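Local coordinates for protein aldose 1-epimerase (Caenorhabditis elegans, PDB 1LUR) that probably catalyses the interconversion of the alpha and beta anomers of aldose sugars, as an aldose 1-epimerase (mutarotase) homologue, at residues D238-I243 with V275-A280; A192-E197 with G206-V211. All blocks are in the same frame, centred on the assembly; numbering follows the deposited sequence.

Interaction 1: residues D238-I243 with V275-A280; sequences DNDLVI and VIHLYA
The His277 imidazole is met at its edge, near its plane, by Asp238 OD1 on the NE2 side and Asp240 OD1 on the ND1 side, and both carboxylates stand steeply to the ring, 82° and 78° off its plane. ND1 gives a hydrogen bond of 2.7 Å to Asp240 OD1, while NE2 bonds to Asp238 OD1 at a modelled 2.5 Å, a length so short that its exact value is doubtful. The ring of Tyr279 lies obliquely beside the Asp238 carboxylate, with Tyr279 CD1 3.5 Å from Asp238 CG. Strands 238-243 and 275-279 are antiparallel neighbours in one sheet of the mutarotase beta-sandwich, and Asp238 and Asn239 together face Leu278 as a classic beta bulge. Beyond it, Leu241 and Ile276 pair through two backbone bonds. The second oxygen of Asp240, OD2, takes a hydrogen bond from Ser308 N, and His277 itself rests on Glu303 and Gln305 of the adjoining strand 300-305. On the sheet face opposite His277, Leu241 crosses Leu278 at about a right angle, Leu241 CG to Leu278 CD1 4.0 Å; separately, Ile243 CD1 abuts Ile276 CG1 at 3.7 Å.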
ATOM      1  N   ASP A 238      10.499  -2.655   7.172  1.00 42.29           N
ATOM      2  CA  ASP A 238       9.127  -3.157   7.164  1.00 41.61           C
ATOM      3  C   ASP A 238       8.447  -2.562   8.381  1.00 40.39           C
ATOM      4  O   ASP A 238       7.969  -3.282   9.260  1.00 42.26           O
ATOM      5  CB  ASP A 238       9.128  -4.693   7.234  1.00 41.60           C
ATOM      6  CG  ASP A 238       7.727  -5.284   7.265  1.00 43.63           C
ATOM      7  OD1 ASP A 238       6.785  -4.629   6.766  1.00 40.75           O
ATOM      8  OD2 ASP A 238       7.571  -6.417   7.772  1.00 43.55           O
ATOM      9  N   ASN A 239       8.414  -1.233   8.420  1.00 39.44           N
ATOM     10  CA  ASN A 239       7.808  -0.497   9.521  1.00 38.47           C
ATOM     11  C   ASN A 239       6.953   0.670   9.072  1.00 37.04           C
ATOM     12  O   ASN A 239       6.960   1.063   7.903  1.00 37.92           O
ATOM     13  CB  ASN A 239       8.894   0.074  10.437  1.00 39.81           C
ATOM     14  CG  ASN A 239       9.869  -0.972  10.912  1.00 40.80           C
ATOM     15  OD1 ASN A 239       9.928  -1.276  12.101  1.00 43.48           O
ATOM     16  ND2 ASN A 239      10.646  -1.530   9.986  1.00 41.44           N
ATOM     17  N   ASP A 240       6.245   1.231  10.045  1.00 34.80           N
ATOM     18  CA  ASP A 240       5.361   2.367   9.862  1.00 33.41           C
ATOM     19  C   ASP A 240       6.170   3.638  10.127  1.00 34.67           C
ATOM     20  O   ASP A 240       6.761   3.781  11.198  1.00 32.79           O
ATOM     21  CB  ASP A 240       4.236   2.335  10.898  1.00 33.02           C
ATOM     22  CG  ASP A 240       3.108   1.390  10.540  1.00 31.56           C
ATOM     23  OD1 ASP A 240       3.324   0.400   9.808  1.00 32.82           O
ATOM     24  OD2 ASP A 240       1.990   1.647  11.031  1.00 33.19           O
ATOM     25  N   LEU A 241       6.205   4.554   9.164  1.00 34.73           N
ATOM     26  CA  LEU A 241       6.942   5.800   9.345  1.00 34.73           C
ATOM     27  C   LEU A 241       5.881   6.886   9.501  1.00 34.85           C
ATOM     28  O   LEU A 241       5.125   7.168   8.567  1.00 34.66           O
ATOM     29  CB  LEU A 241       7.852   6.075   8.140  1.00 35.13           C
ATOM     30  CG  LEU A 241       9.271   5.481   8.204  1.00 34.93           C
ATOM     31  CD1 LEU A 241      10.091   6.249   9.224  1.00 36.74           C
ATOM     32  CD2 LEU A 241       9.224   4.002   8.566  1.00 34.82           C
ATOM     33  N   VAL A 242       5.809   7.477  10.692  1.00 33.99           N
ATOM     34  CA  VAL A 242       4.833   8.522  10.972  1.00 34.46           C
ATOM     35  C   VAL A 242       5.162   9.834  10.278  1.00 36.61           C
ATOM     36  O   VAL A 242       6.208  10.437  10.521  1.00 34.76           O
ATOM     37  CB  VAL A 242       4.699   8.772  12.490  1.00 34.10           C
ATOM     38  CG1 VAL A 242       3.568   9.769  12.763  1.00 32.25           C
ATOM     39  CG2 VAL A 242       4.425   7.462  13.201  1.00 34.28           C
ATOM     40  N   ILE A 243       4.244  10.270   9.421  1.00 37.20           N
ATOM     41  CA  ILE A 243       4.401  11.504   8.670  1.00 38.76           C
ATOM     42  C   ILE A 243       4.333  12.757   9.534  1.00 40.13           C
ATOM     43  O   ILE A 243       3.385  12.949  10.298  1.00 39.57           O
ATOM     44  CB  ILE A 243       3.316  11.630   7.584  1.00 39.23           C
ATOM     45  CG1 ILE A 243       3.428  10.472   6.592  1.00 39.10           C
ATOM     46  CG2 ILE A 243       3.445  12.978   6.878  1.00 40.45           C
ATOM     47  CD1 ILE A 243       2.327  10.466   5.533  1.00 39.25           C
ATOM     48  N   VAL A 275       0.428   7.721   8.227  1.00 30.61           N
ATOM     49  CA  VAL A 275       1.697   7.012   8.147  1.00 31.31           C
ATOM     50  C   VAL A 275       1.888   6.337   6.801  1.00 31.91           C
ATOM     51  O   VAL A 275       0.959   6.228   5.998  1.00 31.99           O
ATOM     52  CB  VAL A 275       1.828   5.916   9.250  1.00 32.80           C
ATOM     53  CG1 VAL A 275       1.357   6.455  10.586  1.00 29.20           C
ATOM     54  CG2 VAL A 275       1.051   4.670   8.864  1.00 33.05           C
ATOM     55  N   ILE A 276       3.113   5.904   6.552  1.00 32.44           N
ATOM     56  CA  ILE A 276       3.444   5.226   5.318  1.00 32.03           C
ATOM     57  C   ILE A 276       4.284   4.029   5.712  1.00 33.01           C
ATOM     58  O   ILE A 276       5.388   4.181   6.244  1.00 33.86           O
ATOM     59  CB  ILE A 276       4.258   6.103   4.352  1.00 31.27           C
ATOM     60  CG1 ILE A 276       3.414   7.290   3.878  1.00 31.28           C
ATOM     61  CG2 ILE A 276       4.732   5.260   3.186  1.00 27.77           C
ATOM     62  CD1 ILE A 276       4.109   8.178   2.852  1.00 32.42           C
ATOM     63  N   HIS A 277       3.754   2.838   5.475  1.00 32.62           N
ATOM     64  CA  HIS A 277       4.478   1.624   5.813  1.00 33.08           C
ATOM     65  C   HIS A 277       5.439   1.280   4.688  1.00 33.35           C
ATOM     66  O   HIS A 277       5.029   1.122   3.536  1.00 33.22           O
ATOM     67  CB  HIS A 277       3.518   0.454   6.021  1.00 32.33           C
ATOM     68  CG  HIS A 277       4.195  -0.794   6.488  1.00 31.01           C
ATOM     69  ND1 HIS A 277       4.580  -0.984   7.797  1.00 33.84           N
ATOM     70  CD2 HIS A 277       4.595  -1.898   5.814  1.00 32.45           C
ATOM     71  CE1 HIS A 277       5.187  -2.152   7.911  1.00 31.40           C
ATOM     72  NE2 HIS A 277       5.211  -2.726   6.721  1.00 33.59           N
ATOM     73  N   LEU A 278       6.718   1.166   5.031  1.00 32.49           N
ATOM     74  CA  LEU A 278       7.754   0.843   4.067  1.00 34.45           C
ATOM     75  C   LEU A 278       8.245  -0.580   4.295  1.00 35.52           C
ATOM     76  O   LEU A 278       8.652  -0.929   5.402  1.00 36.97           O
ATOM     77  CB  LEU A 278       8.935   1.808   4.216  1.00 34.63           C
ATOM     78  CG  LEU A 278       8.620   3.306   4.171  1.00 36.38           C
ATOM     79  CD1 LEU A 278       9.865   4.114   4.512  1.00 35.97           C
ATOM     80  CD2 LEU A 278       8.095   3.670   2.788  1.00 36.99           C
ATOM     81  N   TYR A 279       8.191  -1.395   3.250  1.00 36.28           N
ATOM     82  CA  TYR A 279       8.636  -2.781   3.331  1.00 38.74           C
ATOM     83  C   TYR A 279       9.683  -3.017   2.245  1.00 40.97           C
ATOM     84  O   TYR A 279       9.375  -2.998   1.051  1.00 40.83           O
ATOM     85  CB  TYR A 279       7.452  -3.736   3.154  1.00 36.56           C
ATOM     86  CG  TYR A 279       7.846  -5.189   3.025  1.00 36.51           C
ATOM     87  CD1 TYR A 279       8.683  -5.793   3.961  1.00 36.43           C
ATOM     88  CD2 TYR A 279       7.376  -5.962   1.966  1.00 35.84           C
ATOM     89  CE1 TYR A 279       9.041  -7.139   3.841  1.00 36.78           C
ATOM     90  CE2 TYR A 279       7.730  -7.300   1.838  1.00 37.48           C
ATOM     91  CZ  TYR A 279       8.561  -7.881   2.778  1.00 36.75           C
ATOM     92  OH  TYR A 279       8.911  -9.205   2.646  1.00 40.32           O
ATOM     93  N   ALA A 280      10.922  -3.243   2.675  1.00 42.79           N
ATOM     94  CA  ALA A 280      12.037  -3.477   1.764  1.00 45.03           C
ATOM     95  C   ALA A 280      12.016  -4.784   0.976  1.00 46.18           C
ATOM     96  O   ALA A 280      13.033  -5.176   0.399  1.00 47.65           O
ATOM     97  CB  ALA A 280      13.357  -3.348   2.524  1.00 45.34           C
TER

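Interaction 2: residues A192-E197 with G206-V211; sequences ADEFVE and GAIRSV
Phe195 and Arg209 pair through their backbones in both directions: Phe195 N reaches Arg209 O at 2.8 Å, and Arg209 N returns a nearly straight bond to Phe195 O, 172° at the hydrogen. Their side chains lie side by side and point the same way. Phe195 CG sits between the backbone N and the carbonyl carbon (chi1 74°), a setting that starts the ring beside its partner; Arg209 CB then comes over one ring face, 3.5 Å from Phe195 CE2, while CZ of the ring lies above the guanidinium, toward its rim. Ser210 O and Val211 CA stand at the ring edge, and the ring also packs edge-to-face with Phe216. Replacing Phe195 by an alanine would probably leave the Arg209 side chain without the surface it lies along, and Phe216 without its edge-to-face mate. The two segments form an antiparallel ladder in which 207-210 is the edge strand, within this chain, of a sheet of the galactose-mutarotase-type beta-sandwich. At one end Val211 N bonds to Asp193 O at 2.7 Å, and the Asp193 carboxylate is held by a salt bridge from OD1 to Arg219. At the other, Ala207 O accepts two donors: Glu197 N, 3.1 Å away, and a water. That water also donates to Glu197 O and accepts from Gly206 N, stitching both strands together. Glu197 OE2 has its hydrogen bond with Thr205 OG1; its OE1 lies 3.2 Å from Arg209 CD, yet 4.5 Å from Arg209 NE, too far for a salt bridge. Ser210 OG is hydrogen-bonded to Thr212 N. Glu194 crosses Ile208 at about a right angle, its CD against Ile208 CG2, and OE1 accepts a bond from a second water 3.2 Å away, which also donates weakly to Ile208 O.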
ATOM      1  N   ALA A 192       9.505  12.251   8.115  1.00 41.37           N
ATOM      2  CA  ALA A 192       9.067  11.428   9.240  1.00 40.42           C
ATOM      3  C   ALA A 192      10.034  11.514  10.418  1.00 39.25           C
ATOM      4  O   ALA A 192      11.185  11.109  10.309  1.00 40.30           O
ATOM      5  CB  ALA A 192       8.926   9.981   8.789  1.00 39.70           C
ATOM      6  N   ASP A 193       9.555  12.031  11.543  1.00 39.78           N
ATOM      7  CA  ASP A 193      10.393  12.161  12.737  1.00 40.20           C
ATOM      8  C   ASP A 193      10.298  10.944  13.648  1.00 40.99           C
ATOM      9  O   ASP A 193      11.186  10.703  14.471  1.00 39.18           O
ATOM     10  CB  ASP A 193       9.999  13.397  13.542  1.00 40.81           C
ATOM     11  CG  ASP A 193      10.253  14.682  12.795  1.00 42.06           C
ATOM     12  OD1 ASP A 193      11.286  14.763  12.100  1.00 42.97           O
ATOM     13  OD2 ASP A 193       9.429  15.615  12.912  1.00 44.17           O
ATOM     14  N   GLU A 194       9.217  10.183  13.497  1.00 39.31           N
ATOM     15  CA  GLU A 194       8.993   8.991  14.308  1.00 38.08           C
ATOM     16  C   GLU A 194       8.580   7.762  13.510  1.00 38.43           C
ATOM     17  O   GLU A 194       8.159   7.863  12.352  1.00 36.96           O
ATOM     18  CB  GLU A 194       7.903   9.275  15.336  1.00 38.28           C
ATOM     19  CG  GLU A 194       8.336  10.099  16.513  1.00 40.15           C
ATOM     20  CD  GLU A 194       7.171  10.464  17.401  1.00 42.10           C
ATOM     21  OE1 GLU A 194       7.361  10.528  18.631  1.00 44.10           O
ATOM     22  OE2 GLU A 194       6.062  10.695  16.868  1.00 44.35           O
ATOM     23  N   PHE A 195       8.705   6.596  14.138  1.00 36.27           N
ATOM     24  CA  PHE A 195       8.331   5.347  13.496  1.00 34.31           C
ATOM     25  C   PHE A 195       7.666   4.445  14.528  1.00 33.44           C
ATOM     26  O   PHE A 195       7.858   4.623  15.735  1.00 32.67           O
ATOM     27  CB  PHE A 195       9.538   4.661  12.841  1.00 34.59           C
ATOM     28  CG  PHE A 195      10.498   4.013  13.803  1.00 35.89           C
ATOM     29  CD1 PHE A 195      10.412   2.654  14.079  1.00 34.72           C
ATOM     30  CD2 PHE A 195      11.536   4.747  14.373  1.00 37.48           C
ATOM     31  CE1 PHE A 195      11.350   2.026  14.904  1.00 37.71           C
ATOM     32  CE2 PHE A 195      12.482   4.131  15.201  1.00 37.49           C
ATOM     33  CZ  PHE A 195      12.390   2.769  15.464  1.00 37.30           C
ATOM     34  N   VAL A 196       6.861   3.504  14.047  1.00 30.73           N
ATOM     35  CA  VAL A 196       6.160   2.578  14.917  1.00 28.69           C
ATOM     36  C   VAL A 196       7.028   1.367  15.240  1.00 28.54           C
ATOM     37  O   VAL A 196       7.429   0.622  14.353  1.00 30.19           O
ATOM     38  CB  VAL A 196       4.840   2.112  14.253  1.00 29.83           C
ATOM     39  CG1 VAL A 196       4.124   1.097  15.134  1.00 29.83           C
ATOM     40  CG2 VAL A 196       3.953   3.313  14.004  1.00 28.80           C
ATOM     41  N   GLU A 197       7.313   1.174  16.522  1.00 27.15           N
ATOM     42  CA  GLU A 197       8.133   0.053  16.957  1.00 29.42           C
ATOM     43  C   GLU A 197       7.410  -1.284  16.763  1.00 29.60           C
ATOM     44  O   GLU A 197       6.207  -1.389  16.996  1.00 30.12           O
ATOM     45  CB  GLU A 197       8.499   0.241  18.427  1.00 30.81           C
ATOM     46  CG  GLU A 197       9.277  -0.898  19.048  1.00 33.20           C
ATOM     47  CD  GLU A 197       9.539  -0.640  20.509  1.00 34.43           C
ATOM     48  OE1 GLU A 197      10.418   0.191  20.812  1.00 31.79           O
ATOM     49  OE2 GLU A 197       8.845  -1.246  21.354  1.00 35.34           O
ATOM     50  N   GLY A 206       3.124  -0.982  20.282  1.00 27.88           N
ATOM     51  CA  GLY A 206       2.338   0.111  20.828  1.00 27.18           C
ATOM     52  C   GLY A 206       3.218   1.307  21.147  1.00 25.96           C
ATOM     53  O   GLY A 206       2.731   2.375  21.528  1.00 26.73           O
ATOM     54  N   ALA A 207       4.524   1.127  20.984  1.00 27.13           N
ATOM     55  CA  ALA A 207       5.489   2.185  21.251  1.00 28.66           C
ATOM     56  C   ALA A 207       5.840   2.958  19.982  1.00 29.75           C
ATOM     57  O   ALA A 207       5.818   2.408  18.880  1.00 29.44           O
ATOM     58  CB  ALA A 207       6.760   1.588  21.853  1.00 30.39           C
ATOM     59  N   ILE A 208       6.146   4.241  20.149  1.00 29.61           N
ATOM     60  CA  ILE A 208       6.516   5.103  19.033  1.00 30.29           C
ATOM     61  C   ILE A 208       7.940   5.534  19.343  1.00 31.52           C
ATOM     62  O   ILE A 208       8.233   5.964  20.463  1.00 30.88           O
ATOM     63  CB  ILE A 208       5.631   6.365  18.941  1.00 30.08           C
ATOM     64  CG1 ILE A 208       4.168   5.974  18.710  1.00 30.15           C
ATOM     65  CG2 ILE A 208       6.126   7.259  17.804  1.00 30.32           C
ATOM     66  CD1 ILE A 208       3.923   5.229  17.417  1.00 29.09           C
ATOM     67  N   ARG A 209       8.821   5.410  18.362  1.00 31.18           N
ATOM     68  CA  ARG A 209      10.208   5.789  18.559  1.00 34.70           C
ATOM     69  C   ARG A 209      10.649   6.879  17.610  1.00 36.45           C
ATOM     70  O   ARG A 209      10.224   6.929  16.449  1.00 34.28           O
ATOM     71  CB  ARG A 209      11.124   4.578  18.382  1.00 33.98           C
ATOM     72  CG  ARG A 209      11.116   3.603  19.545  1.00 37.56           C
ATOM     73  CD  ARG A 209      12.137   2.494  19.327  1.00 40.75           C
ATOM     74  NE  ARG A 209      13.469   3.042  19.096  1.00 44.88           N
ATOM     75  CZ  ARG A 209      14.537   2.312  18.785  1.00 48.42           C
ATOM     76  NH1 ARG A 209      14.428   0.996  18.669  1.00 51.04           N
ATOM     77  NH2 ARG A 209      15.711   2.899  18.584  1.00 49.28           N
ATOM     78  N   SER A 210      11.500   7.757  18.128  1.00 37.26           N
ATOM     79  CA  SER A 210      12.026   8.858  17.349  1.00 38.23           C
ATOM     80  C   SER A 210      12.925   8.225  16.310  1.00 38.12           C
ATOM     81  O   SER A 210      13.521   7.172  16.544  1.00 37.63           O
ATOM     82  CB  SER A 210      12.848   9.798  18.235  1.00 37.70           C
ATOM     83  OG  SER A 210      13.676  10.640  17.450  1.00 40.06           O
ATOM     84  N   VAL A 211      13.025   8.861  15.155  1.00 39.08           N
ATOM     85  CA  VAL A 211      13.863   8.329  14.105  1.00 40.48           C
ATOM     86  C   VAL A 211      15.296   8.836  14.279  1.00 41.76           C
ATOM     87  O   VAL A 211      16.239   8.256  13.746  1.00 41.04           O
ATOM     88  CB  VAL A 211      13.341   8.758  12.726  1.00 41.68           C
ATOM     89  CG1 VAL A 211      13.653  10.226  12.467  1.00 38.58           C
ATOM     90  CG2 VAL A 211      13.942   7.880  11.679  1.00 41.99           C
TER
HETATM   91  O   HOH W   1       9.666   9.080  20.265  1.00 49.37           O
HETATM   92  O   HOH W   2       4.178   0.227  18.179  1.00 22.49           O

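In the fold
From the N terminus, the chain leaves strand 187-192 of the nine-stranded sheet, turns a corner at residue 193 and enters the seven-stranded one as 194-198. Interaction 2 then closes a short loop of eight residues, bringing 206-211 back alongside. Interaction 1 follows in series, neither nesting nor crossing: it closes a longer loop of 31 residues, in which strands 256-259 and 265-271 run through the nine-stranded sheet before 275-280 returns. The contacts join because 238-243 also flanks 194-198, with probable hydrogen bonds from Val196 N to Asp240 O and from Val242 N to Glu194 O. Together they make the strand order 275-279, 238-243, 194-198, 207-210, from the buried interior to the sheet's edge.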